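Local coordinates for protein fructose-bisphosphate aldolase (Thermus caldophilus, PDB 2FJK) that belongs to the class II fructose-bisphosphate aldolases, enzymes of the TIM-barrel fold, and binds 1,3-dihydroxyacetonephosphate in a pocket of that barrel, at residues A150-P155 with F188-R193; R193-A198 with I243-A248; L258-L263 with G282-A287. All blocks are in the same frame, centred on the assembly; numbering follows the deposited sequence.

Contact 1: residues A150-P155 with F188-R193; sequences ALLTNP and FIDHPR
With CG anti to the backbone N (chi1 -169°) and the chain extended from CG to NE, Arg193 reaches from the first turn of helix 191-200 to the loop 150-155. The last torsion, chi4 at 83°, turns the guanidinium out of the line of the chain. On the loop side the backbone itself sets Leu152 CB over one face of the guanidinium, 3.4 Å from Arg193 NE. At the edge of that group the carbonyl O of Thr153 accepts a weak, bent hydrogen bond from Arg193 NE, modelled unusually short at 2.4 Å. The donor stands above the carbonyl plane, 34° out of it, so the bond does not follow a lone pair. Asp190 holds the N-cap position of the helix: its OD1, whose place in the model is less certain, accepts from Arg193 N at 2.9 Å. Its other oxygen, OD2, forms a long salt bridge with Arg193 NH1, 3.9 Å away. The hydroxyl of Thr153 is engaged elsewhere, with Leu133 O and Ala173 N. Asp190 thus meets the first-turn N-H of Arg193 and, at long range, its side chain; the carbonyl and this more distant carboxylate probably help to offset the guanidinium's positive charge.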
loop_
_atom_site.group_PDB
_atom_site.type_symbol
_atom_site.label_atom_id
_atom_site.label_comp_id
_atom_site.label_asym_id
_atom_site.label_seq_id
_atom_site.Cartn_x
_atom_site.Cartn_y
_atom_site.Cartn_z
ATOM N N ALA A 150 -25.963 29.225 -27.493
ATOM C CA ALA A 150 -26.484 27.884 -27.738
ATOM C C ALA A 150 -25.483 26.855 -27.239
ATOM O O ALA A 150 -25.725 26.163 -26.252
ATOM C CB ALA A 150 -26.745 27.683 -29.227
ATOM N N LEU A 151 -24.353 26.770 -27.929
ATOM C CA LEU A 151 -23.296 25.836 -27.574
ATOM C C LEU A 151 -22.042 26.640 -27.266
ATOM O O LEU A 151 -22.007 27.848 -27.489
ATOM C CB LEU A 151 -23.018 24.895 -28.747
ATOM C CG LEU A 151 -21.895 23.873 -28.559
ATOM C CD1 LEU A 151 -22.364 22.795 -27.594
ATOM C CD2 LEU A 151 -21.509 23.262 -29.900
ATOM N N LEU A 152 -21.020 25.965 -26.755
ATOM C CA LEU A 152 -19.745 26.599 -26.437
ATOM C C LEU A 152 -19.791 27.544 -25.246
ATOM O O LEU A 152 -20.738 28.308 -25.066
ATOM C CB LEU A 152 -19.205 27.338 -27.663
ATOM C CG LEU A 152 -19.158 26.521 -28.961
ATOM C CD1 LEU A 152 -18.486 27.350 -30.044
ATOM C CD2 LEU A 152 -18.403 25.217 -28.746
ATOM N N THR A 153 -18.734 27.484 -24.443
ATOM C CA THR A 153 -18.593 28.293 -23.242
ATOM C C THR A 153 -18.665 29.794 -23.476
ATOM O O THR A 153 -18.043 30.325 -24.396
ATOM C CB THR A 153 -17.250 28.005 -22.546
ATOM O OG1 THR A 153 -17.105 26.592 -22.360
ATOM C CG2 THR A 153 -17.191 28.703 -21.192
ATOM N N ASN A 154 -19.428 30.471 -22.625
ATOM C CA ASN A 154 -19.575 31.918 -22.684
ATOM C C ASN A 154 -18.687 32.459 -21.558
ATOM O O ASN A 154 -18.911 32.156 -20.384
ATOM C CB ASN A 154 -21.035 32.304 -22.438
ATOM C CG ASN A 154 -21.228 33.804 -22.277
ATOM O OD1 ASN A 154 -21.077 34.575 -23.227
ATOM N ND2 ASN A 154 -21.563 34.224 -21.065
ATOM N N PRO A 155 -17.665 33.259 -21.901
ATOM C CA PRO A 155 -16.749 33.826 -20.906
ATOM C C PRO A 155 -17.379 34.372 -19.624
ATOM O O PRO A 155 -17.061 33.900 -18.531
ATOM C CB PRO A 155 -15.973 34.885 -21.701
ATOM C CG PRO A 155 -16.836 35.155 -22.903
ATOM C CD PRO A 155 -17.372 33.801 -23.238
ATOM N N PHE A 188 -13.219 23.430 -36.684
ATOM C CA PHE A 188 -13.041 24.791 -36.192
ATOM C C PHE A 188 -12.889 24.917 -34.684
ATOM O O PHE A 188 -13.683 24.386 -33.915
ATOM C CB PHE A 188 -14.212 25.674 -36.632
ATOM C CG PHE A 188 -14.117 27.089 -36.132
ATOM C CD1 PHE A 188 -13.138 27.950 -36.622
ATOM C CD2 PHE A 188 -14.989 27.553 -35.153
ATOM C CE1 PHE A 188 -13.029 29.253 -36.145
ATOM C CE2 PHE A 188 -14.888 28.854 -34.667
ATOM C CZ PHE A 188 -13.907 29.706 -35.163
ATOM N N ILE A 189 -11.865 25.646 -34.268
ATOM C CA ILE A 189 -11.630 25.879 -32.856
ATOM C C ILE A 189 -11.802 27.372 -32.622
ATOM O O ILE A 189 -11.116 28.185 -33.241
ATOM C CB ILE A 189 -10.205 25.469 -32.442
ATOM C CG1 ILE A 189 -9.916 24.039 -32.906
ATOM C CG2 ILE A 189 -10.050 25.609 -30.938
ATOM C CD1 ILE A 189 -10.941 23.020 -32.480
ATOM N N ASP A 190 -12.724 27.727 -31.737
ATOM C CA ASP A 190 -13.000 29.125 -31.432
ATOM C C ASP A 190 -11.904 29.713 -30.553
ATOM O O ASP A 190 -12.068 29.832 -29.341
ATOM C CB ASP A 190 -14.347 29.243 -30.717
ATOM C CG ASP A 190 -14.975 30.606 -30.888
ATOM O OD1 ASP A 190 -14.263 31.614 -30.704
ATOM O OD2 ASP A 190 -16.185 30.667 -31.200
ATOM N N HIS A 191 -10.789 30.089 -31.166
ATOM C CA HIS A 191 -9.669 30.648 -30.418
ATOM C C HIS A 191 -9.972 31.982 -29.743
ATOM O O HIS A 191 -9.549 32.214 -28.609
ATOM C CB HIS A 191 -8.448 30.778 -31.328
ATOM C CG HIS A 191 -7.826 29.463 -31.687
ATOM N ND1 HIS A 191 -7.335 28.591 -30.738
ATOM C CD2 HIS A 191 -7.601 28.879 -32.888
ATOM C CE1 HIS A 191 -6.832 27.527 -31.339
ATOM N NE2 HIS A 191 -6.979 27.676 -32.643
ATOM N N PRO A 192 -10.711 32.876 -30.423
ATOM C CA PRO A 192 -11.030 34.167 -29.807
ATOM C C PRO A 192 -11.841 33.940 -28.544
ATOM O O PRO A 192 -11.637 34.605 -27.531
ATOM C CB PRO A 192 -11.842 34.875 -30.890
ATOM C CG PRO A 192 -11.268 34.311 -32.147
ATOM C CD PRO A 192 -11.171 32.843 -31.820
ATOM N N ARG A 193 -12.767 32.990 -28.624
ATOM C CA ARG A 193 -13.620 32.643 -27.498
ATOM C C ARG A 193 -12.754 32.164 -26.334
ATOM O O ARG A 193 -12.966 32.548 -25.186
ATOM C CB ARG A 193 -14.586 31.535 -27.909
ATOM C CG ARG A 193 -15.677 31.278 -26.911
ATOM C CD ARG A 193 -16.603 30.174 -27.374
ATOM N NE ARG A 193 -17.928 30.381 -26.805
ATOM C CZ ARG A 193 -18.841 31.194 -27.321
ATOM N NH1 ARG A 193 -18.579 31.869 -28.432
ATOM N NH2 ARG A 193 -20.000 31.361 -26.702
#

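Contact 2: residues R193-A198 with I243-A248; sequences RLARIA and ISLGIA
Leu194 carries the dense half of this contact, where helix 191-200 meets the chain between helix 236-244 and strand 247-252. Its CG stands anti to the backbone N (chi1 179°), which sends both methyls toward 243-248. There CD2 comes within 3.5 Å of Ile247 CG1, while CD1 approaches Ile247 CD1 at 3.7 Å. The two side chains cross at about a right angle, and the two leucine methyls lie along the CG1-CD1 arm of Ile247, one beside each of its carbons. Leu205 of the neighbouring strand packs on both, and Ala242 also touches both. One turn further along the helix, Ala198 CB lies 3.3 Å from Leu245 O, an approach allowed by the smallness of the alanine.

Packing is looser toward Leu245 and Ala195, both partly exposed. Leu245 lies obliquely across Leu194, its CB 4.1 Å from Leu194 CD2, and its methyl CD2 reaches Ala195 CB only at 4.4 Å.

With no side chain on Gly246, its CA comes within 5.9 Å of Ala198 CA. Its positive phi (131°) and two bonds back into the last helical turn define a Schellman motif, including Gly246 N to Ile243 O. Helix 236-244 therefore ends and turns directly into strand 247-252, beside strand 205-207, with helix 191-200 laid against the turn: the layering of outer helices on parallel inner strands that characterises a TIM barrel.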
loop_
_atom_site.group_PDB
_atom_site.type_symbol
_atom_site.label_atom_id
_atom_site.label_comp_id
_atom_site.label_asym_id
_atom_site.label_seq_id
_atom_site.Cartn_x
_atom_site.Cartn_y
_atom_site.Cartn_z
ATOM N N ARG A 193 -12.767 32.990 -28.624
ATOM C CA ARG A 193 -13.620 32.643 -27.498
ATOM C C ARG A 193 -12.754 32.164 -26.334
ATOM O O ARG A 193 -12.966 32.548 -25.186
ATOM C CB ARG A 193 -14.586 31.535 -27.909
ATOM C CG ARG A 193 -15.677 31.278 -26.911
ATOM C CD ARG A 193 -16.603 30.174 -27.374
ATOM N NE ARG A 193 -17.928 30.381 -26.805
ATOM C CZ ARG A 193 -18.841 31.194 -27.321
ATOM N NH1 ARG A 193 -18.579 31.869 -28.432
ATOM N NH2 ARG A 193 -20.000 31.361 -26.702
ATOM N N LEU A 194 -11.777 31.314 -26.638
ATOM C CA LEU A 194 -10.880 30.799 -25.610
ATOM C C LEU A 194 -10.144 31.984 -24.979
ATOM O O LEU A 194 -10.009 32.077 -23.756
ATOM C CB LEU A 194 -9.879 29.821 -26.235
ATOM C CG LEU A 194 -8.824 29.182 -25.322
ATOM C CD1 LEU A 194 -9.489 28.517 -24.111
ATOM C CD2 LEU A 194 -8.035 28.163 -26.125
ATOM N N ALA A 195 -9.691 32.902 -25.827
ATOM C CA ALA A 195 -8.970 34.082 -25.366
ATOM C C ALA A 195 -9.794 34.919 -24.389
ATOM O O ALA A 195 -9.273 35.368 -23.371
ATOM C CB ALA A 195 -8.536 34.934 -26.569
ATOM N N ARG A 196 -11.073 35.128 -24.693
ATOM C CA ARG A 196 -11.949 35.916 -23.817
ATOM C C ARG A 196 -12.155 35.237 -22.470
ATOM O O ARG A 196 -12.101 35.874 -21.419
ATOM C CB ARG A 196 -13.325 36.122 -24.456
ATOM C CG ARG A 196 -13.354 36.995 -25.696
ATOM C CD ARG A 196 -14.800 37.202 -26.133
ATOM N NE ARG A 196 -14.929 38.014 -27.338
ATOM C CZ ARG A 196 -16.093 38.325 -27.904
ATOM N NH1 ARG A 196 -17.229 37.889 -27.374
ATOM N NH2 ARG A 196 -16.122 39.078 -28.996
ATOM N N ILE A 197 -12.418 33.937 -22.515
ATOM C CA ILE A 197 -12.652 33.155 -21.307
ATOM C C ILE A 197 -11.420 33.171 -20.403
ATOM O O ILE A 197 -11.539 33.253 -19.178
ATOM C CB ILE A 197 -13.031 31.703 -21.683
ATOM C CG1 ILE A 197 -14.201 31.733 -22.671
ATOM C CG2 ILE A 197 -13.439 30.918 -20.447
ATOM C CD1 ILE A 197 -14.465 30.429 -23.379
ATOM N N ALA A 198 -10.239 33.111 -21.011
ATOM C CA ALA A 198 -8.989 33.119 -20.255
ATOM C C ALA A 198 -8.796 34.459 -19.563
ATOM O O ALA A 198 -8.337 34.518 -18.420
ATOM C CB ALA A 198 -7.807 32.825 -21.183
ATOM N N ILE A 243 -3.074 26.317 -26.223
ATOM C CA ILE A 243 -2.200 26.219 -25.056
ATOM C C ILE A 243 -1.569 27.572 -24.758
ATOM O O ILE A 243 -1.450 27.968 -23.600
ATOM C CB ILE A 243 -1.078 25.187 -25.268
ATOM C CG1 ILE A 243 -1.679 23.781 -25.356
ATOM C CG2 ILE A 243 -0.082 25.265 -24.117
ATOM C CD1 ILE A 243 -0.675 22.708 -25.725
ATOM N N SER A 244 -1.166 28.278 -25.809
ATOM C CA SER A 244 -0.560 29.595 -25.645
ATOM C C SER A 244 -1.621 30.555 -25.139
ATOM O O SER A 244 -1.303 31.629 -24.630
ATOM C CB SER A 244 -0.034 30.127 -26.978
ATOM O OG SER A 244 -1.107 30.606 -27.777
ATOM N N LEU A 245 -2.884 30.170 -25.281
ATOM C CA LEU A 245 -3.971 31.030 -24.847
ATOM C C LEU A 245 -4.528 30.765 -23.458
ATOM O O LEU A 245 -5.417 31.483 -23.020
ATOM C CB LEU A 245 -5.114 30.984 -25.858
ATOM C CG LEU A 245 -4.843 31.708 -27.176
ATOM C CD1 LEU A 245 -6.054 31.578 -28.087
ATOM C CD2 LEU A 245 -4.542 33.176 -26.896
ATOM N N GLY A 246 -4.029 29.742 -22.765
ATOM C CA GLY A 246 -4.536 29.469 -21.425
ATOM C C GLY A 246 -4.941 28.033 -21.124
ATOM O O GLY A 246 -5.297 27.712 -19.991
ATOM N N ILE A 247 -4.910 27.176 -22.140
ATOM C CA ILE A 247 -5.252 25.767 -21.974
ATOM C C ILE A 247 -4.049 25.128 -21.288
ATOM O O ILE A 247 -2.969 25.055 -21.870
ATOM C CB ILE A 247 -5.493 25.083 -23.353
ATOM C CG1 ILE A 247 -6.781 25.618 -23.992
ATOM C CG2 ILE A 247 -5.570 23.571 -23.188
ATOM C CD1 ILE A 247 -8.044 25.255 -23.245
ATOM N N ALA A 248 -4.236 24.677 -20.052
ATOM C CA ALA A 248 -3.151 24.071 -19.279
ATOM C C ALA A 248 -3.209 22.544 -19.181
ATOM O O ALA A 248 -2.197 21.896 -18.871
ATOM C CB ALA A 248 -3.121 24.677 -17.878
#

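Contact 3: residues L258-L263 with G282-A287; sequences LAFTAL and GPAREA
The aromatic contact is a CH-pi interaction. Ala284 CB sits over the centre of one face of the Phe260 ring, 3.4 Å from the ring centroid and 15° off the normal. Phe260 holds CG anti to its backbone N (chi1 -166°), so the ring extends alongside helix 282-287 and presents that face to the methyl. The same methyl is 3.3 Å from Phe260 O, and the CA atoms of Phe260 and Ala284 are just 4.4 Å apart, a close backbone approach made possible by alanine.

Aliphatic contacts continue along the interface. The CB of Leu263 lies 3.6 Å from Ala284 CA, while the forked end of this leucine reaches over Ala287, with CD1 3.6 Å from Ala287 CB. Pro283 adds its ring carbon CB at the margin, next to Leu263 CD2. Farther along, Ala259 CB and Ala287 CB meet at 4.3 Å.

Together these contacts join two helices of the C-terminal part of the chain, 254-270 and 277-299, as an antiparallel pair. The axes of the two segments approach to 7.7 Å with 150° between their directions, and the small alanines allow this spacing. Helix 254-270 begins directly after strand 247-252.

Polar and cationic interactions lie around this apolar seam. Arg285 points its CB away from helix 254-270; its NH1 bonds to Gln31 OE1 and to Tyr55 O of the second subunit, whose Tyr55 ring also makes a cation-pi contact with the arginine. Thr261 likewise faces that subunit, where its OG1 is hydrogen-bonded to Tyr280 OH.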
loop_
_atom_site.group_PDB
_atom_site.type_symbol
_atom_site.label_atom_id
_atom_site.label_comp_id
_atom_site.label_asym_id
_atom_site.label_seq_id
_atom_site.Cartn_x
_atom_site.Cartn_y
_atom_site.Cartn_z
ATOM N N LEU A 258 -6.558 3.769 -30.467
ATOM C CA LEU A 258 -6.260 3.476 -31.869
ATOM C C LEU A 258 -4.869 2.895 -32.049
ATOM O O LEU A 258 -4.696 1.864 -32.699
ATOM C CB LEU A 258 -6.365 4.741 -32.723
ATOM C CG LEU A 258 -7.500 4.835 -33.740
ATOM C CD1 LEU A 258 -7.204 6.008 -34.678
ATOM C CD2 LEU A 258 -7.618 3.532 -34.535
ATOM N N ALA A 259 -3.870 3.563 -31.486
ATOM C CA ALA A 259 -2.504 3.070 -31.604
ATOM C C ALA A 259 -2.407 1.650 -31.033
ATOM O O ALA A 259 -1.906 0.738 -31.690
ATOM C CB ALA A 259 -1.545 4.008 -30.876
ATOM N N PHE A 260 -2.905 1.468 -29.813
ATOM C CA PHE A 260 -2.874 0.166 -29.144
ATOM C C PHE A 260 -3.556 -0.926 -29.978
ATOM O O PHE A 260 -3.000 -2.007 -30.191
ATOM C CB PHE A 260 -3.576 0.275 -27.789
ATOM C CG PHE A 260 -3.319 -0.884 -26.879
ATOM C CD1 PHE A 260 -2.199 -0.899 -26.056
ATOM C CD2 PHE A 260 -4.188 -1.970 -26.854
ATOM C CE1 PHE A 260 -1.946 -1.982 -25.219
ATOM C CE2 PHE A 260 -3.946 -3.065 -26.019
ATOM C CZ PHE A 260 -2.826 -3.074 -25.199
ATOM N N THR A 261 -4.772 -0.643 -30.440
ATOM C CA THR A 261 -5.523 -1.610 -31.235
ATOM C C THR A 261 -4.860 -1.819 -32.597
ATOM O O THR A 261 -4.812 -2.941 -33.114
ATOM C CB THR A 261 -6.994 -1.148 -31.436
ATOM O OG1 THR A 261 -7.636 -1.012 -30.158
ATOM C CG2 THR A 261 -7.767 -2.161 -32.274
ATOM N N ALA A 262 -4.350 -0.743 -33.185
ATOM C CA ALA A 262 -3.691 -0.870 -34.477
ATOM C C ALA A 262 -2.621 -1.948 -34.332
ATOM O O ALA A 262 -2.542 -2.870 -35.136
ATOM C CB ALA A 262 -3.052 0.451 -34.884
ATOM N N LEU A 263 -1.806 -1.841 -33.289
ATOM C CA LEU A 263 -0.757 -2.824 -33.093
ATOM C C LEU A 263 -1.253 -4.227 -32.758
ATOM O O LEU A 263 -0.709 -5.202 -33.261
ATOM C CB LEU A 263 0.243 -2.328 -32.055
ATOM C CG LEU A 263 1.409 -1.624 -32.769
ATOM C CD1 LEU A 263 0.971 -0.279 -33.323
ATOM C CD2 LEU A 263 2.531 -1.420 -31.824
ATOM N N GLY A 282 2.389 -6.149 -25.688
ATOM C CA GLY A 282 3.667 -5.496 -25.455
ATOM C C GLY A 282 3.944 -4.463 -26.531
ATOM O O GLY A 282 4.206 -3.300 -26.234
ATOM N N PRO A 283 3.900 -4.863 -27.803
ATOM C CA PRO A 283 4.159 -3.881 -28.857
ATOM C C PRO A 283 3.040 -2.842 -28.924
ATOM O O PRO A 283 3.276 -1.714 -29.345
ATOM C CB PRO A 283 4.290 -4.745 -30.118
ATOM C CG PRO A 283 3.507 -5.968 -29.790
ATOM C CD PRO A 283 3.832 -6.229 -28.353
ATOM N N ALA A 284 1.834 -3.212 -28.481
ATOM C CA ALA A 284 0.716 -2.268 -28.472
ATOM C C ALA A 284 0.982 -1.224 -27.396
ATOM O O ALA A 284 0.745 -0.042 -27.606
ATOM C CB ALA A 284 -0.605 -2.982 -28.188
ATOM N N ARG A 285 1.476 -1.670 -26.245
ATOM C CA ARG A 285 1.796 -0.765 -25.136
ATOM C C ARG A 285 2.914 0.178 -25.550
ATOM O O ARG A 285 2.930 1.344 -25.167
ATOM C CB ARG A 285 2.236 -1.560 -23.901
ATOM C CG ARG A 285 2.954 -0.737 -22.821
ATOM C CD ARG A 285 3.510 -1.640 -21.706
ATOM N NE ARG A 285 4.466 -2.618 -22.232
ATOM C CZ ARG A 285 4.878 -3.705 -21.578
ATOM N NH1 ARG A 285 4.430 -3.967 -20.361
ATOM N NH2 ARG A 285 5.729 -4.543 -22.149
ATOM N N GLU A 286 3.861 -0.341 -26.322
ATOM C CA GLU A 286 4.984 0.458 -26.790
ATOM C C GLU A 286 4.497 1.564 -27.736
ATOM O O GLU A 286 4.986 2.691 -27.677
ATOM C CB GLU A 286 6.006 -0.438 -27.497
ATOM C CG GLU A 286 7.176 0.314 -28.108
ATOM C CD GLU A 286 8.013 1.022 -27.071
ATOM O OE1 GLU A 286 8.783 1.925 -27.448
ATOM O OE2 GLU A 286 7.904 0.671 -25.879
ATOM N N ALA A 287 3.532 1.250 -28.599
ATOM C CA ALA A 287 3.022 2.268 -29.511
ATOM C C ALA A 287 2.289 3.351 -28.736
ATOM O O ALA A 287 2.282 4.514 -29.143
ATOM C CB ALA A 287 2.087 1.657 -30.553
#

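Contacts 1, 2 and 3 come in series along the chain, each closing before the next opens. Contacts 1 and 2 are neighbours, their centres 10 Å apart: both use helix 191-200 and share Arg193, and Ile197 packs on Pro155 while Leu245 CD1 touches His191 O. One helix is thereby fixed to a preceding loop and to the start of strand 247-252. Contact 3 lies on the opposite side of the chain's centre, its centre about 33 Å from that of contact 2, with no touch between them. Strand 247-252 leads into helix 254-270, so the chain passes from the barrel wall by way of the ligand-pocket residues Asn251 to Thr254 to the helix pair at the subunit interface.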